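Local coordinates for putative cytochrome P450 154A1 (Streptomyces coelicolor, PDB 1ODO), which belongs to the cytochrome P450 family of haem proteins and holds an iron protoporphyrin IX and a molecule of 4-phenyl-1H-imidazole in its core, at residues V58-F69 and V82-Y91; W275-L283 and R361-F372. All coordinates share one frame; numbering follows the deposited sequence.

Contact 1. Residues V58-F69 and V82-Y91; sequences VSKDARAHWPAF and VAVENMFTAY. With HEM (protoporphyrin IX containing Fe), chain B; PIM (4-phenyl-1H-imidazole), chain C.
Lys-60 reaches across to Phe-88 where the turn after strand 58-59 meets the loop after helix 80-83, beside the haem and ligand pocket, and its one flexible chain serves a carbonyl and a ring together. Lys-60 CB starts 3.7 Å from Phe-88 O; CG lies a little farther off, CD comes to 3.4 Å from the same oxygen, and the bend at chi3 (70°) then brings CE to 3.1 Å and carries NZ to the oxygen and the ring. Lys-60 NZ donates to Phe-88 O at 2.8 Å, in the carbonyl plane and on a lone pair. The same NZ sits over the face of the Phe-88 ring, 3.1 Å from the centroid and 8° off the normal, a cation-pi contact. The opposite face meets the phenyl group of 4-phenyl-1H-imidazole, with Phe-88 CE1 3.6 Å from its C11. Farther out, the edge of His-65 points at the face of Tyr-91 with the planes at 72°. One water joins Lys-60 N to Ala-90 O. With both faces engaged, the Phe-88 ring lines the pocket, its rotation probably limited; haem propionate O2D, 3.9 Å from Lys-60 NZ and too far for a bond, may ease the burial of the lysine's charge.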
loop_
_atom_site.group_PDB
_atom_site.type_symbol
_atom_site.label_atom_id
_atom_site.label_comp_id
_atom_site.label_asym_id
_atom_site.label_seq_id
_atom_site.Cartn_x
_atom_site.Cartn_y
_atom_site.Cartn_z
ATOM N N VAL A 58 -9.524 15.278 13.270
ATOM C CA VAL A 58 -8.945 14.997 11.961
ATOM C C VAL A 58 -9.862 13.981 11.292
ATOM O O VAL A 58 -10.324 13.034 11.935
ATOM C CB VAL A 58 -7.519 14.437 12.100
ATOM C CG1 VAL A 58 -6.984 14.021 10.744
ATOM C CG2 VAL A 58 -6.615 15.506 12.721
ATOM N N SER A 59 -10.121 14.174 10.002
ATOM C CA SER A 59 -11.002 13.275 9.260
ATOM C C SER A 59 -10.570 12.924 7.839
ATOM O O SER A 59 -9.804 13.656 7.210
ATOM C CB SER A 59 -12.395 13.911 9.200
ATOM O OG SER A 59 -13.229 13.291 8.236
ATOM N N LYS A 60 -11.086 11.799 7.345
ATOM C CA LYS A 60 -10.791 11.326 5.997
ATOM C C LYS A 60 -12.040 11.532 5.138
ATOM O O LYS A 60 -12.051 11.188 3.956
ATOM C CB LYS A 60 -10.439 9.832 5.992
ATOM C CG LYS A 60 -9.160 9.461 6.734
ATOM C CD LYS A 60 -8.580 8.157 6.193
ATOM C CE LYS A 60 -8.027 8.357 4.781
ATOM N NZ LYS A 60 -7.798 7.081 4.052
ATOM N N ASP A 61 -13.096 12.079 5.743
ATOM C CA ASP A 61 -14.354 12.323 5.032
ATOM C C ASP A 61 -14.344 13.704 4.379
ATOM O O ASP A 61 -14.724 14.697 5.004
ATOM C CB ASP A 61 -15.531 12.218 6.012
ATOM C CG ASP A 61 -16.885 12.231 5.313
ATOM O OD1 ASP A 61 -16.976 12.730 4.171
ATOM O OD2 ASP A 61 -17.867 11.755 5.918
ATOM N N ALA A 62 -13.911 13.751 3.121
ATOM C CA ALA A 62 -13.836 14.999 2.362
ATOM C C ALA A 62 -15.201 15.648 2.166
ATOM O O ALA A 62 -15.353 16.860 2.293
ATOM C CB ALA A 62 -13.189 14.741 1.003
ATOM N N ARG A 63 -16.191 14.828 1.843
ATOM C CA ARG A 63 -17.544 15.312 1.625
ATOM C C ARG A 63 -18.035 16.124 2.821
ATOM O O ARG A 63 -18.633 17.187 2.660
ATOM C CB ARG A 63 -18.464 14.115 1.382
ATOM C CG ARG A 63 -19.835 14.456 0.851
ATOM C CD ARG A 63 -20.511 13.218 0.258
ATOM N NE ARG A 63 -19.820 12.711 -0.930
ATOM C CZ ARG A 63 -18.771 11.894 -0.908
ATOM N NH1 ARG A 63 -18.274 11.472 0.245
ATOM N NH2 ARG A 63 -18.217 11.496 -2.048
ATOM N N ALA A 64 -17.758 15.638 4.023
ATOM C CA ALA A 64 -18.190 16.335 5.222
ATOM C C ALA A 64 -17.220 17.361 5.798
ATOM O O ALA A 64 -17.651 18.387 6.334
ATOM C CB ALA A 64 -18.536 15.312 6.305
ATOM N N HIS A 65 -15.919 17.114 5.669
ATOM C CA HIS A 65 -14.943 18.043 6.224
ATOM C C HIS A 65 -13.968 18.816 5.334
ATOM O O HIS A 65 -13.089 19.509 5.852
ATOM C CB HIS A 65 -14.164 17.299 7.313
ATOM C CG HIS A 65 -15.042 16.643 8.334
ATOM N ND1 HIS A 65 -15.911 17.352 9.138
ATOM C CD2 HIS A 65 -15.199 15.342 8.673
ATOM C CE1 HIS A 65 -16.562 16.516 9.928
ATOM N NE2 HIS A 65 -16.147 15.289 9.665
ATOM N N TRP A 66 -14.100 18.713 4.015
ATOM C CA TRP A 66 -13.197 19.439 3.120
ATOM C C TRP A 66 -14.032 20.367 2.233
ATOM O O TRP A 66 -14.609 19.936 1.238
ATOM C CB TRP A 66 -12.385 18.469 2.254
ATOM C CG TRP A 66 -11.274 19.134 1.476
ATOM C CD1 TRP A 66 -10.690 20.343 1.748
ATOM C CD2 TRP A 66 -10.554 18.585 0.363
ATOM N NE1 TRP A 66 -9.651 20.575 0.879
ATOM C CE2 TRP A 66 -9.545 19.512 0.020
ATOM C CE3 TRP A 66 -10.661 17.397 -0.372
ATOM C CZ2 TRP A 66 -8.646 19.288 -1.029
ATOM C CZ3 TRP A 66 -9.767 17.173 -1.417
ATOM C CH2 TRP A 66 -8.771 18.117 -1.735
ATOM N N PRO A 67 -14.110 21.655 2.598
ATOM C CA PRO A 67 -14.880 22.654 1.847
ATOM C C PRO A 67 -14.553 22.734 0.359
ATOM O O PRO A 67 -15.432 23.008 -0.463
ATOM C CB PRO A 67 -14.559 23.955 2.581
ATOM C CG PRO A 67 -14.385 23.492 3.998
ATOM C CD PRO A 67 -13.532 22.252 3.818
ATOM N N ALA A 68 -13.295 22.482 0.010
ATOM C CA ALA A 68 -12.867 22.537 -1.385
ATOM C C ALA A 68 -13.179 21.282 -2.196
ATOM O O ALA A 68 -12.978 21.269 -3.411
ATOM C CB ALA A 68 -11.370 22.828 -1.450
ATOM N N PHE A 69 -13.681 20.240 -1.541
ATOM C CA PHE A 69 -14.001 18.994 -2.235
ATOM C C PHE A 69 -14.769 19.181 -3.540
ATOM O O PHE A 69 -14.347 18.695 -4.594
ATOM C CB PHE A 69 -14.800 18.059 -1.330
ATOM C CG PHE A 69 -15.167 16.759 -1.987
ATOM C CD1 PHE A 69 -14.197 15.793 -2.236
ATOM C CD2 PHE A 69 -16.474 16.517 -2.396
ATOM C CE1 PHE A 69 -14.521 14.602 -2.884
ATOM C CE2 PHE A 69 -16.812 15.323 -3.048
ATOM C CZ PHE A 69 -15.833 14.367 -3.291
ATOM N N VAL A 82 -10.132 10.382 -2.740
ATOM C CA VAL A 82 -10.978 11.047 -1.754
ATOM C C VAL A 82 -12.457 11.087 -2.126
ATOM O O VAL A 82 -13.284 11.499 -1.316
ATOM C CB VAL A 82 -10.504 12.508 -1.522
ATOM C CG1 VAL A 82 -9.029 12.523 -1.130
ATOM C CG2 VAL A 82 -10.729 13.342 -2.782
ATOM N N ALA A 83 -12.789 10.648 -3.336
ATOM C CA ALA A 83 -14.176 10.658 -3.785
ATOM C C ALA A 83 -14.957 9.364 -3.572
ATOM O O ALA A 83 -16.190 9.373 -3.617
ATOM C CB ALA A 83 -14.239 11.068 -5.263
ATOM N N VAL A 84 -14.255 8.256 -3.346
ATOM C CA VAL A 84 -14.937 6.983 -3.130
ATOM C C VAL A 84 -15.752 7.053 -1.846
ATOM O O VAL A 84 -15.517 7.908 -0.997
ATOM C CB VAL A 84 -13.946 5.794 -2.997
ATOM C CG1 VAL A 84 -13.292 5.492 -4.344
ATOM C CG2 VAL A 84 -12.889 6.109 -1.947
ATOM N N GLU A 85 -16.716 6.150 -1.723
ATOM C CA GLU A 85 -17.570 6.092 -0.550
ATOM C C GLU A 85 -17.367 4.730 0.098
ATOM O O GLU A 85 -18.105 3.787 -0.177
ATOM C CB GLU A 85 -19.039 6.267 -0.938
ATOM C CG GLU A 85 -19.367 7.620 -1.546
ATOM C CD GLU A 85 -20.815 7.716 -1.982
ATOM O OE1 GLU A 85 -21.704 7.578 -1.113
ATOM O OE2 GLU A 85 -21.060 7.923 -3.189
ATOM N N ASN A 86 -16.337 4.625 0.929
ATOM C CA ASN A 86 -16.035 3.377 1.617
ATOM C C ASN A 86 -15.358 3.718 2.942
ATOM O O ASN A 86 -15.310 4.882 3.332
ATOM C CB ASN A 86 -15.138 2.472 0.753
ATOM C CG ASN A 86 -13.876 3.168 0.291
ATOM O OD1 ASN A 86 -13.329 4.014 1.001
ATOM N ND2 ASN A 86 -13.395 2.806 -0.899
ATOM N N MET A 87 -14.840 2.717 3.640
ATOM C CA MET A 87 -14.187 2.977 4.921
ATOM C C MET A 87 -12.987 3.913 4.803
ATOM O O MET A 87 -12.665 4.634 5.749
ATOM C CB MET A 87 -13.746 1.662 5.567
ATOM C CG MET A 87 -12.539 1.012 4.905
ATOM S SD MET A 87 -12.085 -0.547 5.697
ATOM C CE MET A 87 -13.117 -1.698 4.763
ATOM N N PHE A 88 -12.337 3.903 3.641
ATOM C CA PHE A 88 -11.164 4.739 3.379
ATOM C C PHE A 88 -11.464 6.240 3.441
ATOM O O PHE A 88 -10.557 7.055 3.620
ATOM C CB PHE A 88 -10.584 4.384 1.999
ATOM C CG PHE A 88 -9.190 4.908 1.755
ATOM C CD1 PHE A 88 -8.089 4.307 2.358
ATOM C CD2 PHE A 88 -8.978 5.990 0.903
ATOM C CE1 PHE A 88 -6.796 4.773 2.112
ATOM C CE2 PHE A 88 -7.691 6.465 0.650
ATOM C CZ PHE A 88 -6.598 5.854 1.255
ATOM N N THR A 89 -12.732 6.607 3.286
ATOM C CA THR A 89 -13.128 8.016 3.325
ATOM C C THR A 89 -14.241 8.257 4.335
ATOM O O THR A 89 -14.969 9.248 4.247
ATOM C CB THR A 89 -13.630 8.487 1.950
ATOM O OG1 THR A 89 -14.713 7.647 1.528
ATOM C CG2 THR A 89 -12.504 8.424 0.921
ATOM N N ALA A 90 -14.367 7.351 5.297
ATOM C CA ALA A 90 -15.396 7.467 6.321
ATOM C C ALA A 90 -14.842 8.027 7.631
ATOM O O ALA A 90 -13.655 7.886 7.927
ATOM C CB ALA A 90 -16.036 6.108 6.556
ATOM N N TYR A 91 -15.719 8.652 8.409
ATOM C CA TYR A 91 -15.358 9.247 9.691
ATOM C C TYR A 91 -16.244 8.741 10.836
ATOM O O TYR A 91 -17.438 8.503 10.652
ATOM C CB TYR A 91 -15.500 10.772 9.595
ATOM C CG TYR A 91 -15.311 11.507 10.899
ATOM C CD1 TYR A 91 -14.038 11.878 11.335
ATOM C CD2 TYR A 91 -16.403 11.814 11.713
ATOM C CE1 TYR A 91 -13.854 12.537 12.552
ATOM C CE2 TYR A 91 -16.232 12.472 12.933
ATOM C CZ TYR A 91 -14.954 12.830 13.344
ATOM O OH TYR A 91 -14.773 13.472 14.551
HETATM C CHA HEM B . -5.437 1.130 4.470
HETATM C CHB HEM B . -6.504 -3.277 2.849
HETATM C CHC HEM B . -1.819 -4.127 2.051
HETATM C CHD HEM B . -0.774 0.281 3.650
HETATM C C1A HEM B . -6.155 0.012 4.122
HETATM C C2A HEM B . -7.603 -0.145 4.214
HETATM C C3A HEM B . -7.902 -1.369 3.757
HETATM C C4A HEM B . -6.657 -2.019 3.373
HETATM C CMA HEM B . -9.293 -2.016 3.636
HETATM C CAA HEM B . -8.565 0.940 4.744
HETATM C CBA HEM B . -8.644 0.895 6.281
HETATM C CGA HEM B . -9.559 1.936 6.924
HETATM O O1A HEM B . -9.593 3.081 6.348
HETATM O O2A HEM B . -10.184 1.621 7.935
HETATM C C1B HEM B . -5.336 -3.892 2.483
HETATM C C2B HEM B . -5.254 -5.229 1.924
HETATM C C3B HEM B . -3.933 -5.477 1.697
HETATM C C4B HEM B . -3.194 -4.305 2.109
HETATM C CMB HEM B . -6.466 -6.147 1.658
HETATM C CAB HEM B . -3.271 -6.739 1.110
HETATM C CBB HEM B . -3.414 -7.996 1.984
HETATM C C1C HEM B . -1.122 -2.989 2.432
HETATM C C2C HEM B . 0.340 -2.848 2.337
HETATM C C3C HEM B . 0.636 -1.606 2.782
HETATM C C4C HEM B . -0.620 -0.985 3.154
HETATM C CMC HEM B . 1.280 -3.973 1.803
HETATM C CAC HEM B . 1.995 -0.868 2.912
HETATM C CBC HEM B . 3.147 -1.644 3.560
HETATM C C1D HEM B . -1.934 0.908 4.010
HETATM C C2D HEM B . -2.042 2.258 4.514
HETATM C C3D HEM B . -3.354 2.504 4.737
HETATM C C4D HEM B . -4.069 1.298 4.385
HETATM C CMD HEM B . -0.848 3.210 4.723
HETATM C CAD HEM B . -3.954 3.828 5.238
HETATM C CBD HEM B . -3.696 4.229 6.694
HETATM C CGD HEM B . -4.336 5.586 6.893
HETATM O O1D HEM B . -3.604 6.574 7.033
HETATM O O2D HEM B . -5.587 5.622 6.856
HETATM N NA HEM B . -5.610 -1.144 3.616
HETATM N NB HEM B . -4.062 -3.342 2.580
HETATM N NC HEM B . -1.680 -1.841 2.938
HETATM N ND HEM B . -3.195 0.322 3.927
HETATM FE FE HEM B . -3.631 -1.491 3.283
HETATM N N1 PIM C . -3.680 -0.194 -0.909
HETATM C C2 PIM C . -3.174 -0.928 0.151
HETATM N N3 PIM C . -3.849 -0.677 1.156
HETATM C C4 PIM C . -4.802 0.192 0.870
HETATM C C5 PIM C . -4.717 0.512 -0.425
HETATM C C6 PIM C . -5.549 1.442 -1.266
HETATM C C7 PIM C . -5.670 1.168 -2.667
HETATM C C8 PIM C . -6.469 2.058 -3.481
HETATM C C9 PIM C . -7.101 3.165 -2.863
HETATM C C10 PIM C . -6.976 3.426 -1.472
HETATM C C11 PIM C . -6.180 2.530 -0.698
HETATM O O HOH W 1 -12.028 9.741 9.202
HETATM O O HOH W 2 -18.234 9.294 7.167
#

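Contact 2. Residues W275-L283 and R361-F372; sequences WADVVEETL and RMEVTLALESLF
Two first torsions of like sense bring the ion pair of Glu-280 and Arg-361 together: each CG stands opposite its own carbonyl carbon (chi1 -80° in Arg-361), after which the glutamate folds at chi2 while the arginine runs extended from CG to NE. The two side chains meet at about a right angle. Arg-361 NE donates to Glu-280 OE1 at 2.8 Å, on the syn side of the carboxylate and 25° out of its plane, and the salt bridge closes one end of the interface. Leu-283 CD1 also comes near Arg-361 NE, at 4.2 Å.

The other end belongs to Trp-275, whose indole spreads along the neighbouring helix. One face receives Glu-369 CA, and Glu-369 CB makes a CH-pi contact with the five-membered ring, 4.0 Å from its centroid. On the benzene side, Trp-275 CE3 approaches Leu-368 CB at 3.7 Å and Trp-275 CH2 approaches Phe-372 CB at the same distance; the tryptophan and phenylalanine rings are nearly parallel but slid so far apart that they barely overlap. Between these ends Val-279 fills the crossing: its CG2 touches Val-364 CG1 at 3.5 Å and Thr-365 CG2 at 3.6 Å, with Leu-368 CD1 close by. Leu-265 of helix 262-270 also touches both Trp-275 and Phe-372.

The helix axes approach to 9.1 Å, with their directions 123° apart. Both helices reach the haem, through Leu-283 and Glu-363. In family terms this is the pairing of the K helix, with its Glu-x-x-Arg sequence at Glu-281 and Arg-284, and the L helix that follows the haem-binding loop, a characteristic part of the cytochrome P450 core.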
loop_
_atom_site.group_PDB
_atom_site.type_symbol
_atom_site.label_atom_id
_atom_site.label_comp_id
_atom_site.label_asym_id
_atom_site.label_seq_id
_atom_site.Cartn_x
_atom_site.Cartn_y
_atom_site.Cartn_z
ATOM N N TRP A 275 12.527 -14.006 9.326
ATOM C CA TRP A 275 12.047 -13.444 8.073
ATOM C C TRP A 275 11.091 -12.318 8.452
ATOM O O TRP A 275 11.006 -11.305 7.762
ATOM C CB TRP A 275 11.306 -14.499 7.246
ATOM C CG TRP A 275 12.215 -15.503 6.617
ATOM C CD1 TRP A 275 12.237 -16.850 6.843
ATOM C CD2 TRP A 275 13.246 -15.240 5.658
ATOM N NE1 TRP A 275 13.219 -17.443 6.082
ATOM C CE2 TRP A 275 13.854 -16.476 5.345
ATOM C CE3 TRP A 275 13.715 -14.077 5.028
ATOM C CZ2 TRP A 275 14.908 -16.585 4.433
ATOM C CZ3 TRP A 275 14.768 -14.187 4.117
ATOM C CH2 TRP A 275 15.349 -15.434 3.831
ATOM N N ALA A 276 10.380 -12.504 9.561
ATOM C CA ALA A 276 9.432 -11.504 10.033
ATOM C C ALA A 276 10.181 -10.221 10.379
ATOM O O ALA A 276 9.703 -9.126 10.095
ATOM C CB ALA A 276 8.664 -12.026 11.255
ATOM N N ASP A 277 11.352 -10.350 10.994
ATOM C CA ASP A 277 12.136 -9.169 11.353
ATOM C C ASP A 277 12.536 -8.416 10.089
ATOM O O ASP A 277 12.542 -7.185 10.059
ATOM C CB ASP A 277 13.412 -9.547 12.107
ATOM C CG ASP A 277 13.142 -10.106 13.487
ATOM O OD1 ASP A 277 12.136 -9.707 14.117
ATOM O OD2 ASP A 277 13.959 -10.933 13.950
ATOM N N VAL A 278 12.892 -9.164 9.048
ATOM C CA VAL A 278 13.292 -8.550 7.791
ATOM C C VAL A 278 12.119 -7.806 7.167
ATOM O O VAL A 278 12.290 -6.723 6.605
ATOM C CB VAL A 278 13.821 -9.604 6.796
ATOM C CG1 VAL A 278 13.994 -8.988 5.419
ATOM C CG2 VAL A 278 15.152 -10.146 7.293
ATOM N N VAL A 279 10.926 -8.384 7.270
ATOM C CA VAL A 279 9.746 -7.750 6.706
ATOM C C VAL A 279 9.430 -6.467 7.467
ATOM O O VAL A 279 9.096 -5.452 6.856
ATOM C CB VAL A 279 8.529 -8.713 6.726
ATOM C CG1 VAL A 279 7.242 -7.960 6.403
ATOM C CG2 VAL A 279 8.746 -9.816 5.686
ATOM N N GLU A 280 9.548 -6.499 8.793
ATOM C CA GLU A 280 9.263 -5.306 9.581
ATOM C C GLU A 280 10.250 -4.183 9.289
ATOM O O GLU A 280 9.867 -3.018 9.244
ATOM C CB GLU A 280 9.270 -5.619 11.078
ATOM C CG GLU A 280 8.084 -6.470 11.509
ATOM C CD GLU A 280 6.771 -5.921 10.981
ATOM O OE1 GLU A 280 6.060 -6.652 10.259
ATOM O OE2 GLU A 280 6.451 -4.752 11.279
ATOM N N GLU A 281 11.520 -4.521 9.098
ATOM C CA GLU A 281 12.506 -3.489 8.810
ATOM C C GLU A 281 12.304 -2.964 7.388
ATOM O O GLU A 281 12.603 -1.805 7.106
ATOM C CB GLU A 281 13.932 -4.023 8.982
ATOM C CG GLU A 281 15.011 -3.001 8.628
ATOM C CD GLU A 281 15.084 -1.824 9.602
ATOM O OE1 GLU A 281 14.101 -1.558 10.332
ATOM O OE2 GLU A 281 16.136 -1.153 9.623
ATOM N N THR A 282 11.809 -3.817 6.491
ATOM C CA THR A 282 11.575 -3.395 5.111
ATOM C C THR A 282 10.404 -2.410 5.134
ATOM O O THR A 282 10.408 -1.391 4.440
ATOM C CB THR A 282 11.218 -4.593 4.191
ATOM O OG1 THR A 282 12.328 -5.501 4.127
ATOM C CG2 THR A 282 10.887 -4.105 2.773
ATOM N N LEU A 283 9.402 -2.713 5.948
ATOM C CA LEU A 283 8.230 -1.847 6.060
ATOM C C LEU A 283 8.634 -0.479 6.612
ATOM O O LEU A 283 8.051 0.546 6.263
ATOM C CB LEU A 283 7.190 -2.498 6.972
ATOM C CG LEU A 283 6.501 -3.714 6.347
ATOM C CD1 LEU A 283 5.652 -4.460 7.372
ATOM C CD2 LEU A 283 5.642 -3.231 5.196
ATOM N N ARG A 361 1.649 -9.148 5.701
ATOM C CA ARG A 361 2.827 -9.604 6.424
ATOM C C ARG A 361 3.052 -11.094 6.165
ATOM O O ARG A 361 4.174 -11.517 5.890
ATOM C CB ARG A 361 2.669 -9.318 7.922
ATOM C CG ARG A 361 2.985 -7.864 8.298
ATOM C CD ARG A 361 2.573 -7.520 9.724
ATOM N NE ARG A 361 3.307 -6.358 10.227
ATOM C CZ ARG A 361 2.785 -5.403 10.992
ATOM N NH1 ARG A 361 1.507 -5.451 11.352
ATOM N NH2 ARG A 361 3.550 -4.403 11.410
ATOM N N MET A 362 1.985 -11.886 6.218
ATOM C CA MET A 362 2.119 -13.319 5.982
ATOM C C MET A 362 2.588 -13.605 4.557
ATOM O O MET A 362 3.480 -14.425 4.346
ATOM C CB MET A 362 0.796 -14.044 6.246
ATOM C CG MET A 362 0.932 -15.561 6.184
ATOM S SD MET A 362 -0.554 -16.428 6.718
ATOM C CE MET A 362 -1.594 -16.123 5.317
ATOM N N GLU A 363 1.990 -12.925 3.582
ATOM C CA GLU A 363 2.359 -13.113 2.184
ATOM C C GLU A 363 3.847 -12.896 1.951
ATOM O O GLU A 363 4.514 -13.719 1.327
ATOM C CB GLU A 363 1.579 -12.149 1.282
ATOM C CG GLU A 363 0.126 -12.535 1.044
ATOM C CD GLU A 363 -0.568 -11.606 0.061
ATOM O OE1 GLU A 363 0.057 -11.248 -0.960
ATOM O OE2 GLU A 363 -1.739 -11.248 0.296
ATOM N N VAL A 364 4.368 -11.783 2.455
ATOM C CA VAL A 364 5.780 -11.472 2.281
ATOM C C VAL A 364 6.717 -12.412 3.028
ATOM O O VAL A 364 7.720 -12.858 2.471
ATOM C CB VAL A 364 6.087 -10.022 2.701
ATOM C CG1 VAL A 364 7.535 -9.688 2.387
ATOM C CG2 VAL A 364 5.151 -9.061 1.977
ATOM N N THR A 365 6.406 -12.718 4.281
ATOM C CA THR A 365 7.272 -13.611 5.042
ATOM C C THR A 365 7.337 -14.987 4.373
ATOM O O THR A 365 8.415 -15.563 4.232
ATOM C CB THR A 365 6.806 -13.752 6.516
ATOM O OG1 THR A 365 5.488 -14.306 6.561
ATOM C CG2 THR A 365 6.797 -12.386 7.199
ATOM N N LEU A 366 6.188 -15.498 3.940
ATOM C CA LEU A 366 6.140 -16.802 3.281
ATOM C C LEU A 366 6.903 -16.777 1.957
ATOM O O LEU A 366 7.660 -17.702 1.643
ATOM C CB LEU A 366 4.690 -17.219 3.024
ATOM C CG LEU A 366 3.907 -17.743 4.231
ATOM C CD1 LEU A 366 2.483 -18.056 3.814
ATOM C CD2 LEU A 366 4.586 -18.997 4.779
ATOM N N ALA A 367 6.704 -15.715 1.181
ATOM C CA ALA A 367 7.380 -15.587 -0.102
ATOM C C ALA A 367 8.895 -15.588 0.088
ATOM O O ALA A 367 9.614 -16.296 -0.616
ATOM C CB ALA A 367 6.935 -14.307 -0.804
ATOM N N LEU A 368 9.383 -14.810 1.050
ATOM C CA LEU A 368 10.821 -14.749 1.302
ATOM C C LEU A 368 11.401 -16.105 1.678
ATOM O O LEU A 368 12.408 -16.530 1.116
ATOM C CB LEU A 368 11.134 -13.748 2.415
ATOM C CG LEU A 368 10.878 -12.272 2.106
ATOM C CD1 LEU A 368 11.233 -11.438 3.329
ATOM C CD2 LEU A 368 11.706 -11.839 0.902
ATOM N N GLU A 369 10.759 -16.770 2.632
ATOM C CA GLU A 369 11.201 -18.078 3.099
ATOM C C GLU A 369 11.301 -19.085 1.962
ATOM O O GLU A 369 12.313 -19.774 1.817
ATOM C CB GLU A 369 10.239 -18.599 4.170
ATOM C CG GLU A 369 10.558 -20.000 4.663
ATOM C CD GLU A 369 9.669 -20.431 5.812
ATOM O OE1 GLU A 369 8.431 -20.355 5.675
ATOM O OE2 GLU A 369 10.213 -20.851 6.852
ATOM N N SER A 370 10.253 -19.157 1.151
ATOM C CA SER A 370 10.213 -20.081 0.025
ATOM C C SER A 370 11.243 -19.741 -1.051
ATOM O O SER A 370 11.967 -20.616 -1.523
ATOM C CB SER A 370 8.805 -20.086 -0.582
ATOM O OG SER A 370 8.709 -20.991 -1.670
ATOM N N LEU A 371 11.315 -18.467 -1.424
ATOM C CA LEU A 371 12.252 -18.012 -2.443
ATOM C C LEU A 371 13.719 -18.271 -2.102
ATOM O O LEU A 371 14.441 -18.912 -2.872
ATOM C CB LEU A 371 12.053 -16.517 -2.702
ATOM C CG LEU A 371 12.965 -15.895 -3.762
ATOM C CD1 LEU A 371 12.640 -16.490 -5.125
ATOM C CD2 LEU A 371 12.772 -14.386 -3.787
ATOM N N PHE A 372 14.169 -17.773 -0.957
ATOM C CA PHE A 372 15.559 -17.980 -0.567
ATOM C C PHE A 372 15.832 -19.410 -0.124
ATOM O O PHE A 372 16.979 -19.853 -0.095
ATOM C CB PHE A 372 15.963 -16.987 0.526
ATOM C CG PHE A 372 16.141 -15.589 0.019
ATOM C CD1 PHE A 372 15.062 -14.709 -0.037
ATOM C CD2 PHE A 372 17.376 -15.169 -0.464
ATOM C CE1 PHE A 372 15.213 -13.425 -0.575
ATOM C CE2 PHE A 372 17.539 -13.892 -1.002
ATOM C CZ PHE A 372 16.454 -13.017 -1.058
#

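Contact 1 closes before contact 2 opens along the chain, and the two lie on opposite sides of its centre, with their own centres 33 Å apart and their nearest atoms about 15 Å apart. They share no helix or strand. Residues 58-69 begin on the edge strand of the six-stranded mixed sheet, next to strand 292-297, which follows helix 275-285 in sequence; contact 2 joins that helix to helix 357-374. The haem is the common element: Lys-60, Met-87 and Phe-88 belong to its pocket from contact 1, and Leu-283 from contact 2. Widely separated parts of the sequence thus enclose one cofactor, as expected of a P450 fold.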